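Local coordinates for protein RmpA (Streptococcus mutans, PDB 3BJV) that probably serves as the IIA component of a sugar phosphotransferase system, relaying phosphate from phosphoenolpyruvate during the uptake of ascorbate, at residues A[13-18]-A[80-85]; A[57-62]-A[93-98]. All blocks are in the same frame, centred on the assembly; numbering follows the deposited sequence.

Overall arrangement
Both contacts reach the same mixed sheet, and their centres lie about 16 Å apart. Contact 1 pairs strand 13-17 with strand 79-85 and is partly buried. Contact 2 lies at the surface, where the loop 57-62 packs on the start of strand 96-104, and the second subunit comes close. Their chemistry differs accordingly. Contact 1 is held by hydrogen bonds, most of them between backbones, whereas contact 2 has none across its segments and rests on apolar carbon and a lysine chain. Strands 79-85 and 96-104 are antiparallel neighbours. The two contacts meet there through a probable hydrogen bond of 2.9 Å from Leu85 N to Gln98 O.

Contact 1 of 2, residues A[13-18]-A[80-85]; sequences IRLGLT and FSLVTL
This is a parallel strand pairing, interrupted by a beta bulge, in the mixed sheet. Residues 13-15 run beside 82-85, with axes 4.9 Å apart and an angle of 6° between them. Ile13 pairs with Leu82 and Arg14 with Val83. After the bulge Leu17, not Gly16, pairs with Leu85.

Arg14 N bonds to Leu82 O at 2.9 Å. The return bond from Thr84 N to Arg14 O is weak. At the bulge Thr84 takes two backbone N-H groups. Leu17 N reaches Thr84 O at 3.0 Å, in the carbonyl plane. Gly16 N reaches Thr84 OG1 at 3.0 Å, and this bond is nearly straight (168°). The first torsion of Thr84 (57°) sets OG1 between its own backbone N and carbonyl carbon, and the methyl CG2 is then anti to that carbon. Thr84 CG2 meets Leu15 CD2 at 3.9 Å. Leu15 CD2 also lies 4.1 Å from Leu82 CD2. Gly16 turns the corner with a positive phi, which glycine adopts easily.

Ile13 and Leu82 share one face of the sheet. Phe7 of helix 3-10 and Val141 of helix 138-147 pack on both. Arg14, Val83, Leu17 and Leu85 point to the other face, where Leu17 CD1 meets Val83 CG1 loosely, at 4.4 Å. Leu85 brings CD2 to 3.7 Å from Leu17 O. The guanidinium of Arg14 leads away from strand 79-85. Its NE bonds to His11 O, and its NH1 makes a salt bridge with Glu35.

Helices 3-10 and 138-147 thus cover the face of Ile13 and Leu82, while helix 22-36, which carries Glu35, lies toward the other. A sheet between two helix layers is the three-layer alpha/beta sandwich of this IIA protein.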
ATOM      1  N   ILE A  13      21.428  -0.848  -3.827  1.00  8.40           N
ATOM      2  CA  ILE A  13      21.132  -1.903  -4.792  1.00  9.02           C
ATOM      3  C   ILE A  13      22.277  -2.917  -4.794  1.00  9.97           C
ATOM      4  O   ILE A  13      23.413  -2.552  -5.124  1.00 11.10           O
ATOM      5  CB  ILE A  13      21.026  -1.403  -6.232  1.00  8.96           C
ATOM      6  CG1 ILE A  13      19.871  -0.420  -6.386  1.00  7.50           C
ATOM      7  CG2 ILE A  13      20.847  -2.615  -7.135  1.00  7.10           C
ATOM      8  CD1 ILE A  13      19.839   0.230  -7.714  1.00  6.31           C
ATOM      9  N   ARG A  14      21.999  -4.162  -4.386  1.00  9.12           N
ATOM     10  CA  ARG A  14      23.016  -5.206  -4.242  1.00  7.07           C
ATOM     11  C   ARG A  14      22.439  -6.407  -4.963  1.00  7.81           C
ATOM     12  O   ARG A  14      21.428  -6.921  -4.564  1.00  8.36           O
ATOM     13  CB  ARG A  14      23.266  -5.517  -2.755  1.00  7.04           C
ATOM     14  CG  ARG A  14      23.575  -4.295  -1.804  1.00  4.68           C
ATOM     15  CD  ARG A  14      24.921  -3.513  -2.115  1.00  6.79           C
ATOM     16  NE  ARG A  14      25.149  -2.396  -1.171  1.00  7.69           N
ATOM     17  CZ  ARG A  14      25.820  -2.465  -0.020  1.00  7.59           C
ATOM     18  NH1 ARG A  14      25.917  -1.387   0.755  1.00  8.45           N
ATOM     19  NH2 ARG A  14      26.394  -3.593   0.374  1.00  6.64           N
ATOM     20  N   LEU A  15      23.048  -6.847  -6.054  1.00  8.39           N
ATOM     21  CA  LEU A  15      22.423  -7.859  -6.884  1.00  8.20           C
ATOM     22  C   LEU A  15      23.133  -9.198  -6.883  1.00  8.44           C
ATOM     23  O   LEU A  15      24.348  -9.265  -6.575  1.00  8.82           O
ATOM     24  CB  LEU A  15      22.381  -7.334  -8.310  1.00  8.68           C
ATOM     25  CG  LEU A  15      21.723  -6.007  -8.563  1.00  7.07           C
ATOM     26  CD1 LEU A  15      22.190  -5.602  -9.935  1.00  8.37           C
ATOM     27  CD2 LEU A  15      20.183  -6.093  -8.542  1.00  6.08           C
ATOM     28  N   GLY A  16      22.389 -10.253  -7.257  1.00  7.51           N
ATOM     29  CA  GLY A  16      22.947 -11.602  -7.382  1.00  7.90           C
ATOM     30  C   GLY A  16      23.518 -12.217  -6.095  1.00  9.76           C
ATOM     31  O   GLY A  16      24.582 -12.881  -6.103  1.00  9.20           O
ATOM     32  N   LEU A  17      22.792 -12.024  -4.988  1.00  9.49           N
ATOM     33  CA  LEU A  17      23.218 -12.494  -3.688  1.00 10.65           C
ATOM     34  C   LEU A  17      22.612 -13.841  -3.393  1.00 11.63           C
ATOM     35  O   LEU A  17      21.604 -14.191  -3.951  1.00 11.79           O
ATOM     36  CB  LEU A  17      22.861 -11.464  -2.591  1.00  9.84           C
ATOM     37  CG  LEU A  17      23.452 -10.043  -2.759  1.00  8.42           C
ATOM     38  CD1 LEU A  17      23.279  -9.256  -1.471  1.00  8.87           C
ATOM     39  CD2 LEU A  17      24.941 -10.098  -3.144  1.00  3.86           C
ATOM     40  N   THR A  18      23.238 -14.584  -2.502  1.00 13.42           N
ATOM     41  CA  THR A  18      22.764 -15.906  -2.126  1.00 15.34           C
ATOM     42  C   THR A  18      22.384 -15.880  -0.626  1.00 15.79           C
ATOM     43  O   THR A  18      23.192 -15.450   0.199  1.00 16.09           O
ATOM     44  CB  THR A  18      23.854 -17.005  -2.423  1.00 15.79           C
ATOM     45  OG1 THR A  18      24.179 -16.968  -3.825  1.00 18.51           O
ATOM     46  CG2 THR A  18      23.345 -18.419  -2.094  1.00 17.05           C
ATOM     47  N   PHE A  80      15.231   3.255   0.717  1.00  6.66           N
ATOM     48  CA  PHE A  80      14.905   1.981   0.136  1.00  7.32           C
ATOM     49  C   PHE A  80      16.192   1.239  -0.174  1.00  7.55           C
ATOM     50  O   PHE A  80      17.197   1.868  -0.425  1.00  5.40           O
ATOM     51  CB  PHE A  80      14.204   2.159  -1.215  1.00  7.37           C
ATOM     52  CG  PHE A  80      12.937   2.942  -1.177  1.00  8.53           C
ATOM     53  CD1 PHE A  80      12.938   4.315  -1.436  1.00 12.55           C
ATOM     54  CD2 PHE A  80      11.709   2.301  -0.969  1.00 12.97           C
ATOM     55  CE1 PHE A  80      11.750   5.040  -1.435  1.00 13.37           C
ATOM     56  CE2 PHE A  80      10.483   3.034  -0.999  1.00 12.54           C
ATOM     57  CZ  PHE A  80      10.515   4.378  -1.246  1.00 12.06           C
ATOM     58  N   SER A  81      16.129  -0.101  -0.199  1.00  7.97           N
ATOM     59  CA  SER A  81      17.142  -0.898  -0.858  1.00  8.66           C
ATOM     60  C   SER A  81      16.500  -1.944  -1.813  1.00  8.62           C
ATOM     61  O   SER A  81      15.318  -2.169  -1.811  1.00  9.30           O
ATOM     62  CB  SER A  81      18.001  -1.605   0.168  1.00  9.09           C
ATOM     63  OG  SER A  81      17.249  -2.661   0.728  1.00 13.98           O
ATOM     64  N   LEU A  82      17.309  -2.551  -2.656  1.00  8.56           N
ATOM     65  CA  LEU A  82      16.859  -3.579  -3.530  1.00  8.49           C
ATOM     66  C   LEU A  82      17.960  -4.624  -3.598  1.00  8.96           C
ATOM     67  O   LEU A  82      19.141  -4.314  -3.895  1.00  8.48           O
ATOM     68  CB  LEU A  82      16.538  -3.019  -4.908  1.00  8.20           C
ATOM     69  CG  LEU A  82      15.760  -3.962  -5.833  1.00  9.02           C
ATOM     70  CD1 LEU A  82      14.917  -3.103  -6.706  1.00 11.95           C
ATOM     71  CD2 LEU A  82      16.701  -4.829  -6.676  1.00  7.28           C
ATOM     72  N   VAL A  83      17.552  -5.859  -3.312  1.00  9.05           N
ATOM     73  CA  VAL A  83      18.426  -7.013  -3.294  1.00  8.27           C
ATOM     74  C   VAL A  83      17.734  -8.069  -4.185  1.00  8.49           C
ATOM     75  O   VAL A  83      16.515  -8.256  -4.065  1.00  8.99           O
ATOM     76  CB  VAL A  83      18.564  -7.546  -1.841  1.00  8.73           C
ATOM     77  CG1 VAL A  83      18.934  -9.054  -1.814  1.00  9.67           C
ATOM     78  CG2 VAL A  83      19.575  -6.706  -0.998  1.00  6.15           C
ATOM     79  N   THR A  84      18.492  -8.755  -5.046  1.00  7.40           N
ATOM     80  CA  THR A  84      17.983  -9.909  -5.806  1.00  6.97           C
ATOM     81  C   THR A  84      18.795 -11.127  -5.402  1.00  8.09           C
ATOM     82  O   THR A  84      19.976 -11.021  -5.170  1.00  8.66           O
ATOM     83  CB  THR A  84      18.142  -9.721  -7.311  1.00  6.94           C
ATOM     84  OG1 THR A  84      19.514  -9.489  -7.625  1.00  7.59           O
ATOM     85  CG2 THR A  84      17.279  -8.526  -7.842  1.00  5.36           C
ATOM     86  N   LEU A  85      18.137 -12.257  -5.236  1.00  9.06           N
ATOM     87  CA  LEU A  85      18.768 -13.549  -4.903  1.00 10.45           C
ATOM     88  C   LEU A  85      18.999 -14.421  -6.164  1.00 11.54           C
ATOM     89  O   LEU A  85      18.274 -14.285  -7.180  1.00 11.37           O
ATOM     90  CB  LEU A  85      17.862 -14.331  -3.903  1.00  9.42           C
ATOM     91  CG  LEU A  85      17.538 -13.566  -2.620  1.00  8.58           C
ATOM     92  CD1 LEU A  85      16.551 -14.298  -1.897  1.00  9.31           C
ATOM     93  CD2 LEU A  85      18.777 -13.460  -1.743  1.00 12.69           C
TER

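Contact 2 of 2, residues A[57-62]-A[93-98]; sequences YYILMP and DGKEVQ
Beside the packing of Ile59 on Lys95, two tyrosine rings of the same loop meet edge against face. CD2 of Tyr58 stands 3.7 Å above the plane of the Tyr57 ring, over its centre. Seen from the other ring, Tyr57 CE1 lies at the edge of Tyr58, in its plane. Tyr57 also meets the ring of His68 edge-to-face, and its OH bonds to His68 O. A further flat group is the carboxylate of Asp93, which forms an Asx turn. Asp93 OD1 accepts from Lys95 N at 3.2 Å, and the donor comes from above the carboxylate plane, 47° out of it.

The turn brings the chain into strand 96-104, whose start is covered by the loop 57-62. No hydrogen bond crosses between the two segments. Ile59 does most of the touching. Ile59 CG2, anti to the backbone N, lies against Lys95 CD at 3.8 Å. The other branch ends in Ile59 CD1, which sits 4.0 Å from Lys95 CB and 4.1 Å from Val97 CG2. The Ile59 and Lys95 side chains lie alongside each other and run opposite ways.

Just beyond the loop, Gly63 makes backbone bonds with Glu96 and Gln98, in the parallel pairing of strands 63-65 and 96-104. Pro152 and Gly156 of the second subunit pack on Pro62 and Lys95, respectively. The lysine chain is bent at its third and fourth torsions (137° and -60°), and Lys95 NZ comes to 4.0 Å from Pro62 CG.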
ATOM      1  N   TYR A  57       4.295  -9.791   6.594  1.00 13.20           N
ATOM      2  CA  TYR A  57       3.208  -8.843   6.338  1.00 12.90           C
ATOM      3  C   TYR A  57       3.591  -7.945   5.135  1.00 11.64           C
ATOM      4  O   TYR A  57       3.109  -6.829   5.024  1.00 11.29           O
ATOM      5  CB  TYR A  57       2.858  -8.019   7.625  1.00 13.28           C
ATOM      6  CG  TYR A  57       4.100  -7.504   8.341  1.00 14.12           C
ATOM      7  CD1 TYR A  57       4.574  -6.202   8.132  1.00 10.86           C
ATOM      8  CD2 TYR A  57       4.860  -8.367   9.161  1.00 14.70           C
ATOM      9  CE1 TYR A  57       5.737  -5.743   8.774  1.00  8.04           C
ATOM     10  CE2 TYR A  57       6.036  -7.928   9.759  1.00 14.43           C
ATOM     11  CZ  TYR A  57       6.464  -6.608   9.557  1.00 12.50           C
ATOM     12  OH  TYR A  57       7.648  -6.217  10.139  1.00 13.20           O
ATOM     13  N   TYR A  58       4.438  -8.439   4.217  1.00 11.36           N
ATOM     14  CA  TYR A  58       5.010  -7.540   3.182  1.00 11.31           C
ATOM     15  C   TYR A  58       5.294  -8.218   1.865  1.00 11.80           C
ATOM     16  O   TYR A  58       6.051  -7.747   1.049  1.00 12.26           O
ATOM     17  CB  TYR A  58       6.262  -6.865   3.723  1.00 10.47           C
ATOM     18  CG  TYR A  58       7.158  -7.831   4.520  1.00 10.80           C
ATOM     19  CD1 TYR A  58       7.944  -8.829   3.868  1.00  9.19           C
ATOM     20  CD2 TYR A  58       7.233  -7.743   5.902  1.00  8.04           C
ATOM     21  CE1 TYR A  58       8.782  -9.701   4.594  1.00  8.25           C
ATOM     22  CE2 TYR A  58       8.056  -8.615   6.634  1.00 12.33           C
ATOM     23  CZ  TYR A  58       8.821  -9.586   5.992  1.00 12.10           C
ATOM     24  OH  TYR A  58       9.608 -10.435   6.777  1.00 11.80           O
ATOM     25  N   ILE A  59       4.666  -9.340   1.630  1.00 13.58           N
ATOM     26  CA  ILE A  59       4.883 -10.034   0.388  1.00 14.34           C
ATOM     27  C   ILE A  59       3.725  -9.636  -0.504  1.00 15.94           C
ATOM     28  O   ILE A  59       2.730 -10.343  -0.556  1.00 15.20           O
ATOM     29  CB  ILE A  59       5.011 -11.582   0.621  1.00 14.00           C
ATOM     30  CG1 ILE A  59       6.241 -11.873   1.513  1.00 14.91           C
ATOM     31  CG2 ILE A  59       5.137 -12.309  -0.706  1.00 14.71           C
ATOM     32  CD1 ILE A  59       6.435 -13.263   1.955  1.00 14.47           C
ATOM     33  N   LEU A  60       3.873  -8.499  -1.201  1.00 17.80           N
ATOM     34  CA  LEU A  60       2.778  -7.906  -1.991  1.00 20.68           C
ATOM     35  C   LEU A  60       2.244  -8.720  -3.145  1.00 21.39           C
ATOM     36  O   LEU A  60       1.039  -8.717  -3.409  1.00 21.00           O
ATOM     37  CB  LEU A  60       3.136  -6.522  -2.534  1.00 21.21           C
ATOM     38  CG  LEU A  60       2.867  -5.334  -1.606  1.00 24.42           C
ATOM     39  CD1 LEU A  60       2.748  -4.092  -2.465  1.00 26.76           C
ATOM     40  CD2 LEU A  60       1.664  -5.501  -0.610  1.00 24.47           C
ATOM     41  N   MET A  61       3.152  -9.386  -3.838  1.00 22.82           N
ATOM     42  CA  MET A  61       2.815 -10.255  -4.941  1.00 25.11           C
ATOM     43  C   MET A  61       3.860 -11.342  -4.926  1.00 23.15           C
ATOM     44  O   MET A  61       4.913 -11.146  -4.336  1.00 22.49           O
ATOM     45  CB  MET A  61       2.797  -9.484  -6.270  1.00 25.14           C
ATOM     46  CG  MET A  61       4.051  -8.649  -6.645  1.00 27.33           C
ATOM     47  SD  MET A  61       3.920  -7.845  -8.327  1.00 33.31           S
ATOM     48  CE  MET A  61       4.649  -9.076  -9.442  1.00 31.69           C
ATOM     49  N   PRO A  62       3.579 -12.502  -5.572  1.00 22.51           N
ATOM     50  CA  PRO A  62       4.560 -13.599  -5.460  1.00 20.79           C
ATOM     51  C   PRO A  62       5.894 -13.260  -6.116  1.00 18.39           C
ATOM     52  O   PRO A  62       5.900 -12.531  -7.089  1.00 17.88           O
ATOM     53  CB  PRO A  62       3.851 -14.790  -6.137  1.00 21.06           C
ATOM     54  CG  PRO A  62       2.376 -14.407  -6.132  1.00 22.97           C
ATOM     55  CD  PRO A  62       2.418 -12.906  -6.393  1.00 22.64           C
ATOM     56  N   ASP A  93       5.022 -18.452   5.574  1.00 26.24           N
ATOM     57  CA  ASP A  93       3.655 -18.716   5.063  1.00 26.77           C
ATOM     58  C   ASP A  93       3.592 -19.561   3.777  1.00 26.03           C
ATOM     59  O   ASP A  93       2.527 -19.607   3.115  1.00 25.90           O
ATOM     60  CB  ASP A  93       2.892 -17.392   4.839  1.00 27.12           C
ATOM     61  CG  ASP A  93       3.656 -16.427   3.967  1.00 30.03           C
ATOM     62  OD1 ASP A  93       4.759 -16.796   3.483  1.00 34.44           O
ATOM     63  OD2 ASP A  93       3.169 -15.295   3.758  1.00 34.16           O
ATOM     64  N   GLY A  94       4.735 -20.167   3.420  1.00 25.34           N
ATOM     65  CA  GLY A  94       4.920 -20.938   2.178  1.00 24.25           C
ATOM     66  C   GLY A  94       5.250 -20.111   0.947  1.00 24.08           C
ATOM     67  O   GLY A  94       5.328 -20.629  -0.151  1.00 23.53           O
ATOM     68  N   LYS A  95       5.420 -18.804   1.110  1.00 24.08           N
ATOM     69  CA  LYS A  95       5.620 -17.939  -0.056  1.00 23.89           C
ATOM     70  C   LYS A  95       7.093 -17.852  -0.472  1.00 22.26           C
ATOM     71  O   LYS A  95       8.000 -17.703   0.358  1.00 21.63           O
ATOM     72  CB  LYS A  95       5.002 -16.579   0.196  1.00 23.60           C
ATOM     73  CG  LYS A  95       3.494 -16.565   0.031  1.00 26.09           C
ATOM     74  CD  LYS A  95       2.877 -15.181   0.363  1.00 28.03           C
ATOM     75  CE  LYS A  95       1.777 -14.758  -0.666  1.00 36.39           C
ATOM     76  NZ  LYS A  95       2.262 -14.639  -2.145  1.00 37.32           N
ATOM     77  N   GLU A  96       7.333 -18.022  -1.764  1.00 21.67           N
ATOM     78  CA  GLU A  96       8.687 -17.907  -2.310  1.00 21.06           C
ATOM     79  C   GLU A  96       9.064 -16.475  -2.720  1.00 19.40           C
ATOM     80  O   GLU A  96       8.210 -15.733  -3.223  1.00 20.10           O
ATOM     81  CB  GLU A  96       8.897 -18.898  -3.427  1.00 20.85           C
ATOM     82  CG  GLU A  96       9.269 -20.278  -2.875  1.00 24.25           C
ATOM     83  CD  GLU A  96       9.518 -21.295  -3.983  1.00 29.17           C
ATOM     84  OE1 GLU A  96      10.690 -21.751  -4.157  1.00 32.63           O
ATOM     85  OE2 GLU A  96       8.547 -21.602  -4.697  1.00 27.99           O
ATOM     86  N   VAL A  97      10.312 -16.087  -2.445  1.00 16.56           N
ATOM     87  CA  VAL A  97      10.796 -14.726  -2.711  1.00 15.31           C
ATOM     88  C   VAL A  97      12.126 -14.766  -3.363  1.00 14.37           C
ATOM     89  O   VAL A  97      13.000 -15.507  -2.933  1.00 14.34           O
ATOM     90  CB  VAL A  97      10.912 -13.826  -1.406  1.00 15.88           C
ATOM     91  CG1 VAL A  97      11.529 -12.497  -1.725  1.00 13.27           C
ATOM     92  CG2 VAL A  97       9.501 -13.647  -0.775  1.00 16.29           C
ATOM     93  N   GLN A  98      12.274 -13.958  -4.406  1.00 12.84           N
ATOM     94  CA  GLN A  98      13.555 -13.773  -5.053  1.00 12.25           C
ATOM     95  C   GLN A  98      14.057 -12.322  -5.117  1.00 11.26           C
ATOM     96  O   GLN A  98      15.221 -12.082  -5.350  1.00  9.24           O
ATOM     97  CB  GLN A  98      13.543 -14.392  -6.435  1.00 12.01           C
ATOM     98  CG  GLN A  98      14.951 -14.763  -6.826  1.00 16.11           C
ATOM     99  CD  GLN A  98      15.015 -15.661  -8.043  1.00 19.99           C
ATOM    100  OE1 GLN A  98      16.099 -16.122  -8.419  1.00 18.86           O
ATOM    101  NE2 GLN A  98      13.845 -15.939  -8.652  1.00 18.26           N
TER